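Local atomic coordinates of fibronectin type III domain-containing protein (Simiduia agarivorans, PDB entry 6P2K), a protein that probably hydrolyses beta-glucan chains such as xyloglucan as a family 74 glycoside hydrolase, this chain being the beta-propeller part of a longer protein. Residues B[575-580]-B[627-632]; B[671-676]-B[717-722]; B[749-752]-B[757-760]. All coordinates share one frame; numbering follows the deposited sequence.

Contact 1. Residues B[575-580]-B[627-632]; sequences PHPTNE and GTVYLM
The imidazole of H576 meets the two methyl groups of V629, their side chains crossing at about a right angle. From CB the histidine turns its ring away from its own backbone nitrogen, CG lying anti to N (chi1 -168°), and this carries the CE1-NE2 side across to the valine, whose CG1 approaches obliquely. On the near side of the ring ND1 is occupied: it accepts the backbone N-H of T578 at 3.1 Å, nearly straight at 164° and close to the ring plane, while CB of N579 sits over one face, offset toward the rim. The turn thus folds around its own histidine and fixes its rotation. This loop joins strands 567-575 and 582-588 of one propeller blade, and V629 stands near the start of strand 628-634 in the next, so the contact spans the seam between adjacent blades. Further out along the ring, CE1 lies 4.0 Å from CG2 of V629. NE2, at the tip, comes 3.9 Å from V629 CG1 and also makes a weak hydrogen bond to E656, consistent with a neutral ring protonated there. Beside the histidine, CG of P577 approaches V629 CG1 to 4.2 Å, and the proline also touches A624 of strand 618-625.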
loop_
_atom_site.group_PDB
_atom_site.type_symbol
_atom_site.label_atom_id
_atom_site.label_comp_id
_atom_site.label_asym_id
_atom_site.label_seq_id
_atom_site.Cartn_x
_atom_site.Cartn_y
_atom_site.Cartn_z
ATOM N N PRO B 575 -3.017 -34.887 -20.081
ATOM C CA PRO B 575 -3.332 -35.470 -18.773
ATOM C C PRO B 575 -4.721 -36.084 -18.771
ATOM O O PRO B 575 -5.633 -35.621 -19.461
ATOM C CB PRO B 575 -3.249 -34.274 -17.814
ATOM C CG PRO B 575 -2.489 -33.216 -18.570
ATOM C CD PRO B 575 -2.865 -33.426 -20.007
ATOM N N HIS B 576 -4.867 -37.146 -17.986
ATOM C CA HIS B 576 -6.126 -37.872 -17.928
ATOM C C HIS B 576 -7.231 -36.948 -17.419
ATOM O O HIS B 576 -7.007 -36.164 -16.491
ATOM C CB HIS B 576 -5.976 -39.097 -17.024
ATOM C CG HIS B 576 -7.111 -40.069 -17.107
ATOM N ND1 HIS B 576 -8.362 -39.803 -16.594
ATOM C CD2 HIS B 576 -7.176 -41.317 -17.630
ATOM C CE1 HIS B 576 -9.153 -40.841 -16.806
ATOM N NE2 HIS B 576 -8.456 -41.774 -17.430
ATOM N N PRO B 577 -8.430 -36.999 -18.010
ATOM C CA PRO B 577 -9.449 -35.992 -17.670
ATOM C C PRO B 577 -9.981 -36.095 -16.250
ATOM O O PRO B 577 -10.438 -35.081 -15.706
ATOM C CB PRO B 577 -10.554 -36.249 -18.706
ATOM C CG PRO B 577 -10.339 -37.657 -19.157
ATOM C CD PRO B 577 -8.856 -37.862 -19.125
ATOM N N THR B 578 -9.949 -37.277 -15.628
ATOM C CA THR B 578 -10.479 -37.440 -14.278
ATOM C C THR B 578 -9.519 -38.088 -13.291
ATOM O O THR B 578 -9.832 -38.121 -12.098
ATOM C CB THR B 578 -11.775 -38.268 -14.294
ATOM O OG1 THR B 578 -11.488 -39.602 -14.731
ATOM C CG2 THR B 578 -12.810 -37.645 -15.220
ATOM N N ASN B 579 -8.376 -38.603 -13.735
ATOM C CA ASN B 579 -7.425 -39.282 -12.858
ATOM C C ASN B 579 -6.085 -38.560 -12.961
ATOM O O ASN B 579 -5.357 -38.724 -13.946
ATOM C CB ASN B 579 -7.303 -40.756 -13.233
ATOM C CG ASN B 579 -6.493 -41.553 -12.229
ATOM O OD1 ASN B 579 -5.854 -40.991 -11.337
ATOM N ND2 ASN B 579 -6.511 -42.874 -12.372
ATOM N N GLU B 580 -5.745 -37.772 -11.936
ATOM C CA GLU B 580 -4.512 -36.998 -12.004
ATOM C C GLU B 580 -3.263 -37.864 -11.890
ATOM O O GLU B 580 -2.159 -37.345 -12.082
ATOM C CB GLU B 580 -4.504 -35.901 -10.931
ATOM C CG GLU B 580 -4.378 -36.374 -9.495
ATOM C CD GLU B 580 -4.375 -35.209 -8.509
ATOM O OE1 GLU B 580 -5.390 -35.018 -7.805
ATOM O OE2 GLU B 580 -3.362 -34.478 -8.444
ATOM N N GLY B 627 -19.447 -41.061 -19.901
ATOM C CA GLY B 627 -18.962 -42.274 -19.279
ATOM C C GLY B 627 -17.853 -42.996 -20.014
ATOM O O GLY B 627 -17.475 -44.097 -19.597
ATOM N N THR B 628 -17.327 -42.426 -21.091
ATOM C CA THR B 628 -16.224 -43.019 -21.833
ATOM C C THR B 628 -15.046 -42.059 -21.826
ATOM O O THR B 628 -15.222 -40.847 -21.986
ATOM C CB THR B 628 -16.630 -43.342 -23.279
ATOM O OG1 THR B 628 -17.652 -44.346 -23.275
ATOM C CG2 THR B 628 -15.438 -43.850 -24.078
ATOM N N VAL B 629 -13.850 -42.599 -21.616
ATOM C CA VAL B 629 -12.615 -41.835 -21.730
ATOM C C VAL B 629 -12.035 -42.101 -23.110
ATOM O O VAL B 629 -11.757 -43.253 -23.467
ATOM C CB VAL B 629 -11.616 -42.202 -20.623
ATOM C CG1 VAL B 629 -10.284 -41.510 -20.871
ATOM C CG2 VAL B 629 -12.171 -41.810 -19.267
ATOM N N TYR B 630 -11.871 -41.044 -23.893
ATOM C CA TYR B 630 -11.381 -41.144 -25.258
ATOM C C TYR B 630 -9.912 -40.752 -25.313
ATOM O O TYR B 630 -9.491 -39.790 -24.664
ATOM C CB TYR B 630 -12.200 -40.249 -26.191
ATOM C CG TYR B 630 -13.625 -40.718 -26.380
ATOM C CD1 TYR B 630 -13.935 -41.695 -27.317
ATOM C CD2 TYR B 630 -14.657 -40.191 -25.615
ATOM C CE1 TYR B 630 -15.236 -42.133 -27.491
ATOM C CE2 TYR B 630 -15.960 -40.621 -25.781
ATOM C CZ TYR B 630 -16.243 -41.594 -26.723
ATOM O OH TYR B 630 -17.536 -42.031 -26.895
ATOM N N LEU B 631 -9.133 -41.509 -26.084
ATOM C CA LEU B 631 -7.727 -41.212 -26.329
ATOM C C LEU B 631 -7.516 -41.191 -27.833
ATOM O O LEU B 631 -7.675 -42.222 -28.496
ATOM C CB LEU B 631 -6.816 -42.245 -25.661
ATOM C CG LEU B 631 -5.315 -41.954 -25.636
ATOM C CD1 LEU B 631 -5.004 -40.769 -24.726
ATOM C CD2 LEU B 631 -4.541 -43.187 -25.193
ATOM N N MET B 632 -7.164 -40.024 -28.369
ATOM C CA MET B 632 -7.133 -39.790 -29.806
ATOM C C MET B 632 -5.740 -39.351 -30.228
ATOM O O MET B 632 -5.161 -38.433 -29.634
ATOM C CB MET B 632 -8.174 -38.739 -30.196
ATOM C CG MET B 632 -8.315 -38.502 -31.687
ATOM S SD MET B 632 -7.288 -37.141 -32.289
ATOM C CE MET B 632 -8.135 -35.738 -31.562
#

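Contact 2. Residues B[671-676]-B[717-722]; sequences AVRPTS and GVFLGT
Apolar packing brings F719 against V672 and R673 at the end of helix 666-672. V672 CG1 lies 4.1 Å from F719 CD2, at the edge of the phenyl ring and near its plane, the two side chains sliding past each other in opposite directions. The aliphatic root of R673 joins in: its CB is 3.7 Å from F719 CE2 and 3.8 Å from F719 CZ. Steric fit governs the next part. With CG anti to the backbone N (chi1 -178°) and the chain extended as far as NE, the arginine passes across the strand at G717, where NE comes 3.8 Å from G717 CA and CD 3.9 Å from the same atom. A side chain on G717 would collide with R673 CD, which makes the bare glycine a condition of this path. The electrostatic partner lies beyond: R673 NH1 forms a salt bridge with D733 of strand 729-733, anchoring the far end of the arginine. R673 is also where the chain leaves helical geometry, and its carbonyl O is hydrogen-bonded to the hydroxyl of Y716. The helix, which follows strand 661-664 of the preceding blade, thereby packs on strand 714-723, with F664, A669, M705 and W731 also around F719.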
loop_
_atom_site.group_PDB
_atom_site.type_symbol
_atom_site.label_atom_id
_atom_site.label_comp_id
_atom_site.label_asym_id
_atom_site.label_seq_id
_atom_site.Cartn_x
_atom_site.Cartn_y
_atom_site.Cartn_z
ATOM N N ALA B 671 -12.889 -38.124 -49.785
ATOM C CA ALA B 671 -14.302 -38.373 -50.050
ATOM C C ALA B 671 -15.180 -37.263 -49.482
ATOM O O ALA B 671 -16.142 -36.838 -50.131
ATOM C CB ALA B 671 -14.715 -39.727 -49.475
ATOM N N VAL B 672 -14.863 -36.781 -48.278
ATOM C CA VAL B 672 -15.668 -35.733 -47.657
ATOM C C VAL B 672 -15.382 -34.374 -48.290
ATOM O O VAL B 672 -16.281 -33.531 -48.393
ATOM C CB VAL B 672 -15.414 -35.718 -46.139
ATOM C CG1 VAL B 672 -16.099 -34.531 -45.475
ATOM C CG2 VAL B 672 -15.885 -37.024 -45.513
ATOM N N ARG B 673 -14.149 -34.144 -48.740
ATOM C CA ARG B 673 -13.747 -32.892 -49.384
ATOM C C ARG B 673 -13.052 -33.238 -50.694
ATOM O O ARG B 673 -11.835 -33.474 -50.722
ATOM C CB ARG B 673 -12.840 -32.069 -48.471
ATOM C CG ARG B 673 -12.403 -30.723 -49.040
ATOM C CD ARG B 673 -11.811 -29.857 -47.939
ATOM N NE ARG B 673 -11.192 -28.638 -48.447
ATOM C CZ ARG B 673 -11.857 -27.525 -48.738
ATOM N NH1 ARG B 673 -13.175 -27.474 -48.584
ATOM N NH2 ARG B 673 -11.205 -26.466 -49.190
ATOM N N PRO B 674 -13.798 -33.290 -51.798
ATOM C CA PRO B 674 -13.193 -33.654 -53.085
ATOM C C PRO B 674 -12.116 -32.664 -53.500
ATOM O O PRO B 674 -12.176 -31.475 -53.180
ATOM C CB PRO B 674 -14.381 -33.626 -54.055
ATOM C CG PRO B 674 -15.588 -33.821 -53.181
ATOM C CD PRO B 674 -15.258 -33.124 -51.896
ATOM N N THR B 675 -11.117 -33.172 -54.229
ATOM C CA THR B 675 -10.027 -32.322 -54.702
ATOM C C THR B 675 -10.527 -31.194 -55.590
ATOM O O THR B 675 -9.782 -30.239 -55.835
ATOM C CB THR B 675 -8.989 -33.159 -55.452
ATOM O OG1 THR B 675 -9.590 -33.753 -56.608
ATOM C CG2 THR B 675 -8.458 -34.270 -54.551
ATOM N N SER B 676 -11.770 -31.275 -56.061
ATOM C CA SER B 676 -12.418 -30.173 -56.755
ATOM C C SER B 676 -12.361 -28.857 -55.980
ATOM O O SER B 676 -12.508 -27.794 -56.591
ATOM C CB SER B 676 -13.871 -30.560 -57.040
ATOM O OG SER B 676 -14.733 -30.013 -56.047
ATOM N N GLY B 717 -7.701 -29.447 -45.949
ATOM C CA GLY B 717 -8.981 -29.102 -45.368
ATOM C C GLY B 717 -9.073 -29.381 -43.884
ATOM O O GLY B 717 -8.242 -30.099 -43.319
ATOM N N VAL B 718 -10.085 -28.803 -43.242
ATOM C CA VAL B 718 -10.361 -29.000 -41.824
ATOM C C VAL B 718 -11.583 -29.897 -41.712
ATOM O O VAL B 718 -12.591 -29.668 -42.392
ATOM C CB VAL B 718 -10.592 -27.661 -41.103
ATOM C CG1 VAL B 718 -10.678 -27.872 -39.593
ATOM C CG2 VAL B 718 -9.485 -26.679 -41.459
ATOM N N PHE B 719 -11.496 -30.918 -40.864
ATOM C CA PHE B 719 -12.541 -31.927 -40.765
ATOM C C PHE B 719 -13.007 -32.074 -39.326
ATOM O O PHE B 719 -12.196 -32.132 -38.399
ATOM C CB PHE B 719 -12.055 -33.273 -41.309
ATOM C CG PHE B 719 -11.602 -33.208 -42.738
ATOM C CD1 PHE B 719 -10.285 -32.892 -43.050
ATOM C CD2 PHE B 719 -12.499 -33.434 -43.774
ATOM C CE1 PHE B 719 -9.869 -32.820 -44.366
ATOM C CE2 PHE B 719 -12.091 -33.367 -45.092
ATOM C CZ PHE B 719 -10.773 -33.060 -45.391
ATOM N N LEU B 720 -14.325 -32.140 -39.155
ATOM C CA LEU B 720 -14.962 -32.232 -37.850
ATOM C C LEU B 720 -15.770 -33.520 -37.793
ATOM O O LEU B 720 -16.649 -33.745 -38.632
ATOM C CB LEU B 720 -15.863 -31.020 -37.598
ATOM C CG LEU B 720 -16.585 -30.965 -36.249
ATOM C CD1 LEU B 720 -15.645 -30.474 -35.155
ATOM C CD2 LEU B 720 -17.828 -30.094 -36.334
ATOM N N GLY B 721 -15.474 -34.359 -36.809
ATOM C CA GLY B 721 -16.183 -35.614 -36.608
ATOM C C GLY B 721 -17.087 -35.525 -35.392
ATOM O O GLY B 721 -16.738 -34.889 -34.392
ATOM N N THR B 722 -18.249 -36.165 -35.486
ATOM C CA THR B 722 -19.212 -36.220 -34.395
ATOM C C THR B 722 -19.371 -37.664 -33.946
ATOM O O THR B 722 -19.609 -38.553 -34.771
ATOM C CB THR B 722 -20.567 -35.639 -34.812
ATOM O OG1 THR B 722 -20.395 -34.285 -35.251
ATOM C CG2 THR B 722 -21.539 -35.666 -33.639
#

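Contact 3. Residues B[749-752]-B[757-760]; sequences IKDA and LYST
I749 and Y758 are brought together by matching first torsions: CG1 of I749 (chi1 -64°) and CG of Y758 (chi1 -76°) each stand anti to their own carbonyl carbon. The isoleucine then runs on extended to CD1, which reaches over one face of the tyrosine ring, 3.9 Å above its plane and offset toward the rim, while its branch point lies on the same side of the ring, past the rim, with CB 3.8 Å from Y758 CD1. The two side chains cross at about a right angle, and V408 of strand 403-409 touches both. They belong to the hairpin of strands 745-751 and 754-761, and since I749 pairs through its backbone with Y756, and Y758 with R747, they are diagonal neighbours on one face of the sheet. The tyrosine reaches along the neighbouring strand as far as D751, whose CB and CG each lie 4.1 Å from Y758 OH, with the carboxylate and ring planes 78° apart. In the same sheet the N-terminal strand 7-8 pairs with strand 765-770, so both chain ends complete one blade, the velcro closure known from beta-propellers. The polar end depends on R768: its NH1 bonds to Y758 OH and makes a salt bridge with D751 OD2. A leucine in place of Y758 would probably leave R768 without its hydroxyl partner and I749 CD1 without the flat surface it covers. Aspartate and tyrosine are therefore linked through a shared cation, whose charge would probably polarise the phenol, while the rest of the ring serves apolar packing.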
loop_
_atom_site.group_PDB
_atom_site.type_symbol
_atom_site.label_atom_id
_atom_site.label_comp_id
_atom_site.label_asym_id
_atom_site.label_seq_id
_atom_site.Cartn_x
_atom_site.Cartn_y
_atom_site.Cartn_z
ATOM N N ILE B 749 -13.633 -24.478 -26.918
ATOM C CA ILE B 749 -13.749 -23.504 -25.843
ATOM C C ILE B 749 -15.150 -22.914 -25.865
ATOM O O ILE B 749 -15.640 -22.507 -26.925
ATOM C CB ILE B 749 -12.685 -22.396 -25.975
ATOM C CG1 ILE B 749 -11.285 -22.997 -25.830
ATOM C CG2 ILE B 749 -12.908 -21.303 -24.940
ATOM C CD1 ILE B 749 -10.176 -21.991 -25.906
ATOM N N LYS B 750 -15.793 -22.878 -24.700
ATOM C CA LYS B 750 -17.106 -22.265 -24.551
ATOM C C LYS B 750 -16.939 -20.790 -24.210
ATOM O O LYS B 750 -16.231 -20.444 -23.260
ATOM C CB LYS B 750 -17.914 -22.973 -23.463
ATOM C CG LYS B 750 -19.328 -22.440 -23.301
ATOM C CD LYS B 750 -20.205 -23.426 -22.544
ATOM C CE LYS B 750 -21.152 -24.157 -23.483
ATOM N NZ LYS B 750 -22.583 -23.862 -23.167
ATOM N N ASP B 751 -17.588 -19.927 -24.988
ATOM C CA ASP B 751 -17.476 -18.481 -24.816
ATOM C C ASP B 751 -18.871 -17.884 -24.915
ATOM O O ASP B 751 -19.493 -17.932 -25.981
ATOM C CB ASP B 751 -16.541 -17.871 -25.862
ATOM C CG ASP B 751 -16.358 -16.376 -25.684
ATOM O OD1 ASP B 751 -15.757 -15.964 -24.670
ATOM O OD2 ASP B 751 -16.813 -15.612 -26.563
ATOM N N ALA B 752 -19.358 -17.327 -23.803
ATOM C CA ALA B 752 -20.679 -16.699 -23.737
ATOM C C ALA B 752 -21.780 -17.674 -24.154
ATOM O O ALA B 752 -22.670 -17.347 -24.943
ATOM C CB ALA B 752 -20.727 -15.423 -24.582
ATOM N N LEU B 757 -14.490 -23.482 -31.679
ATOM C CA LEU B 757 -13.211 -24.111 -31.972
ATOM C C LEU B 757 -12.190 -23.002 -32.188
ATOM O O LEU B 757 -12.330 -22.201 -33.116
ATOM C CB LEU B 757 -13.310 -25.009 -33.207
ATOM C CG LEU B 757 -12.012 -25.549 -33.812
ATOM C CD1 LEU B 757 -11.289 -26.462 -32.830
ATOM C CD2 LEU B 757 -12.300 -26.287 -35.109
ATOM N N TYR B 758 -11.191 -22.937 -31.315
ATOM C CA TYR B 758 -10.075 -22.008 -31.455
ATOM C C TYR B 758 -8.897 -22.771 -32.044
ATOM O O TYR B 758 -8.437 -23.756 -31.452
ATOM C CB TYR B 758 -9.683 -21.400 -30.107
ATOM C CG TYR B 758 -10.602 -20.321 -29.574
ATOM C CD1 TYR B 758 -11.926 -20.594 -29.252
ATOM C CD2 TYR B 758 -10.133 -19.031 -29.360
ATOM C CE1 TYR B 758 -12.760 -19.607 -28.747
ATOM C CE2 TYR B 758 -10.960 -18.038 -28.860
ATOM C CZ TYR B 758 -12.271 -18.332 -28.555
ATOM O OH TYR B 758 -13.099 -17.355 -28.051
ATOM N N SER B 759 -8.408 -22.318 -33.197
ATOM C CA SER B 759 -7.280 -22.962 -33.860
ATOM C C SER B 759 -6.202 -21.945 -34.193
ATOM O O SER B 759 -6.496 -20.869 -34.729
ATOM C CB SER B 759 -7.737 -23.705 -35.128
ATOM O OG SER B 759 -8.894 -24.485 -34.887
ATOM N N THR B 760 -4.958 -22.292 -33.877
ATOM C CA THR B 760 -3.803 -21.506 -34.272
ATOM C C THR B 760 -3.156 -22.132 -35.499
ATOM O O THR B 760 -3.243 -23.344 -35.718
ATOM C CB THR B 760 -2.792 -21.416 -33.134
ATOM O OG1 THR B 760 -2.297 -22.731 -32.835
ATOM C CG2 THR B 760 -3.447 -20.840 -31.900
#

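How the contacts relate
The three contacts are all partly buried, and each joins different elements. Contact 1 is the farthest from the centre of the chain, a loop from one blade resting on a strand of the next; contact 2 instead sets a helix end against a strand, and contact 3 lies within a single hairpin. Along the chain they follow in series without touching, contacts 2 and 3 approaching to about 5 Å between nearest atoms. In each, apolar groups meet an aromatic ring, but the polar ends differ: a histidine weakly bonded to a glutamate in contact 1, an arginine of the contact itself bridging to an aspartate in contact 2, and an arginine from outside serving both strands in contact 3.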